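Local coordinates for protein 2-hydroxyisobutyryl-CoA synthetase (Aquincola tertiaricarbonis, PDB 6HDY) that belongs to the ANL superfamily of AMP-binding enzymes, with a C-terminal domain characteristic of that group, at residues 360-363 with 364-368. Numbering follows the deposited sequence.
Sequences PRLP and QGIFG. With 8LQ ([[(2~{R},3~{S},4~{R},5~{R})-5-(6-aminopurin-9-yl)-3,4-bis(oxidanyl)oxolan-2-yl]methoxy-oxidanyl-phosphoryl] (3~{S})-3-oxidanylbutanoate), chain C; SO4 (sulfate ion), chain E.
A type I beta turn, L362-P363-Q364-G365, kinks the chain between two strands that keep nearly the same heading, closed by a hydrogen bond from G365 N to L362 O at 3.1 Å. The N-H...O angle is 154°, yet the donor sits 67° out of the carbonyl plane, off the lone pairs. P363 and Q364 fill the two central positions, and G365 follows with positive phi. L362 and I366 lie side by side and point the same way: L362 CD1 is 4.0 Å from I366 CG1. CG of L362 and CG1 of I366 (chi1 -68°) stand anti to their own carbonyl carbons, which sets these branches alongside each other, and M297 and T346 touch both side chains. The turn thereby links two antiparallel sheets of the AMP-binding fold, strand 361-362 pairing with 297-299 and strand 366-369 with 340-347. I366 belongs to the adenine end of the 8LQ pocket: its CB lies 3.6 Å from 8LQ C2, and its CG2, anti to the backbone N, 3.8 Å from that atom, while D344 hydrogen-bonds the ligand. On the remote side, extended R361 places NH1 2.9 Å from O2 of a sulfate, probably a crystallisation component, and NH2 also bonds D295 O.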
loop_
_atom_site.group_PDB
_atom_site.type_symbol
_atom_site.label_atom_id
_atom_site.label_comp_id
_atom_site.label_asym_id
_atom_site.label_seq_id
_atom_site.Cartn_x
_atom_site.Cartn_y
_atom_site.Cartn_z
ATOM N N PRO A 360 -17.314 -28.422 -0.396
ATOM C CA PRO A 360 -16.534 -29.098 -1.451
ATOM C C PRO A 360 -15.091 -28.594 -1.350
ATOM O O PRO A 360 -14.838 -27.518 -0.780
ATOM C CB PRO A 360 -17.174 -28.603 -2.756
ATOM C CG PRO A 360 -18.497 -28.037 -2.352
ATOM C CD PRO A 360 -18.262 -27.465 -0.991
ATOM N N ARG A 361 -14.152 -29.381 -1.863
ATOM C CA ARG A 361 -12.735 -29.102 -1.764
ATOM C C ARG A 361 -12.056 -29.116 -3.135
ATOM O O ARG A 361 -12.475 -29.836 -4.035
ATOM C CB ARG A 361 -12.104 -30.190 -0.854
ATOM C CG ARG A 361 -10.671 -29.948 -0.402
ATOM C CD ARG A 361 -10.234 -31.035 0.564
ATOM N NE ARG A 361 -9.020 -30.662 1.300
ATOM C CZ ARG A 361 -8.465 -31.389 2.266
ATOM N NH1 ARG A 361 -9.008 -32.545 2.637
ATOM N NH2 ARG A 361 -7.350 -30.976 2.856
ATOM N N LEU A 362 -10.971 -28.351 -3.252
ATOM C CA LEU A 362 -10.039 -28.316 -4.367
ATOM C C LEU A 362 -8.761 -28.928 -3.743
ATOM O O LEU A 362 -7.918 -28.190 -3.213
ATOM C CB LEU A 362 -9.820 -26.885 -4.890
ATOM C CG LEU A 362 -11.081 -26.046 -5.186
ATOM C CD1 LEU A 362 -10.708 -24.664 -5.730
ATOM C CD2 LEU A 362 -12.029 -26.756 -6.153
ATOM N N PRO A 363 -8.658 -30.290 -3.724
ATOM C CA PRO A 363 -7.534 -30.955 -3.029
ATOM C C PRO A 363 -6.120 -30.606 -3.480
ATOM O O PRO A 363 -5.161 -30.816 -2.717
ATOM C CB PRO A 363 -7.811 -32.443 -3.260
ATOM C CG PRO A 363 -9.231 -32.528 -3.582
ATOM C CD PRO A 363 -9.579 -31.288 -4.305
ATOM N N GLN A 364 -5.985 -30.136 -4.734
ATOM C CA GLN A 364 -4.707 -29.783 -5.336
ATOM C C GLN A 364 -4.688 -28.311 -5.738
ATOM O O GLN A 364 -3.847 -27.877 -6.545
ATOM C CB GLN A 364 -4.446 -30.710 -6.531
ATOM C CG GLN A 364 -4.081 -32.131 -6.113
ATOM C CD GLN A 364 -4.707 -33.168 -7.000
ATOM O OE1 GLN A 364 -4.338 -33.326 -8.168
ATOM N NE2 GLN A 364 -5.646 -33.927 -6.449
ATOM N N GLY A 365 -5.593 -27.552 -5.117
ATOM C CA GLY A 365 -5.807 -26.137 -5.382
ATOM C C GLY A 365 -6.172 -25.941 -6.843
ATOM O O GLY A 365 -6.868 -26.767 -7.441
ATOM N N ILE A 366 -5.626 -24.888 -7.440
ATOM C CA ILE A 366 -5.886 -24.507 -8.811
ATOM C C ILE A 366 -4.593 -24.660 -9.592
ATOM O O ILE A 366 -3.550 -24.128 -9.191
ATOM C CB ILE A 366 -6.540 -23.082 -8.849
ATOM C CG1 ILE A 366 -7.963 -23.139 -8.242
ATOM C CG2 ILE A 366 -6.533 -22.460 -10.284
ATOM C CD1 ILE A 366 -8.541 -21.873 -7.819
ATOM N N PHE A 367 -4.669 -25.429 -10.696
ATOM C CA PHE A 367 -3.539 -25.791 -11.550
ATOM C C PHE A 367 -2.960 -24.630 -12.355
ATOM O O PHE A 367 -1.759 -24.590 -12.616
ATOM C CB PHE A 367 -3.925 -26.960 -12.472
ATOM C CG PHE A 367 -4.603 -28.126 -11.776
ATOM C CD1 PHE A 367 -4.013 -28.740 -10.674
ATOM C CD2 PHE A 367 -5.808 -28.629 -12.244
ATOM C CE1 PHE A 367 -4.630 -29.826 -10.045
ATOM C CE2 PHE A 367 -6.424 -29.716 -11.612
ATOM C CZ PHE A 367 -5.832 -30.304 -10.515
ATOM N N GLY A 368 -3.820 -23.709 -12.755
ATOM C CA GLY A 368 -3.435 -22.556 -13.558
ATOM C C GLY A 368 -4.556 -22.096 -14.455
ATOM O O GLY A 368 -5.659 -22.637 -14.392
HETATM N N9 8LQ C . -4.748 -17.440 -8.813
HETATM C C8 8LQ C . -5.091 -16.661 -7.774
HETATM N N7 8LQ C . -4.997 -17.375 -6.657
HETATM C C5 8LQ C . -4.615 -18.617 -6.999
HETATM C C6 8LQ C . -4.315 -19.725 -6.286
HETATM N N6 8LQ C . -4.456 -19.684 -4.971
HETATM N N1 8LQ C . -3.920 -20.867 -6.881
HETATM C C2 8LQ C . -3.767 -20.926 -8.268
HETATM N N3 8LQ C . -4.009 -19.756 -8.974
HETATM C C4 8LQ C . -4.455 -18.647 -8.338
HETATM C CAA 8LQ C . -6.729 -10.981 -5.457
HETATM C CAZ 8LQ C . -6.233 -12.424 -5.179
HETATM O OAE 8LQ C . -4.844 -12.401 -4.864
HETATM C CAL 8LQ C . -6.447 -13.363 -6.383
HETATM C CAS 8LQ C . -5.781 -12.794 -7.642
HETATM O OAC 8LQ C . -4.567 -12.901 -7.796
HETATM O OAQ 8LQ C . -6.623 -12.109 -8.497
HETATM P PBC 8LQ C . -6.205 -11.695 -9.985
HETATM O OAH 8LQ C . -5.010 -10.667 -9.793
HETATM O OAD 8LQ C . -7.319 -11.137 -10.773
HETATM O "O5'" 8LQ C . -5.706 -13.045 -10.639
HETATM C "C5'" 8LQ C . -6.602 -14.152 -10.583
HETATM C "C4'" 8LQ C . -5.954 -15.357 -11.216
HETATM O "O4'" 8LQ C . -4.731 -15.677 -10.500
HETATM C "C3'" 8LQ C . -6.852 -16.499 -10.994
HETATM O "O3'" 8LQ C . -7.857 -16.562 -12.045
HETATM C "C2'" 8LQ C . -5.860 -17.662 -11.054
HETATM O "O2'" 8LQ C . -5.431 -17.939 -12.446
HETATM C "C1'" 8LQ C . -4.699 -17.093 -10.272
HETATM S S SO4 E . -7.526 -35.389 3.841
HETATM O O1 SO4 E . -8.984 -35.314 3.681
HETATM O O2 SO4 E . -6.937 -34.054 3.961
HETATM O O3 SO4 E . -7.208 -36.141 5.055
HETATM O O4 SO4 E . -6.954 -36.053 2.669
#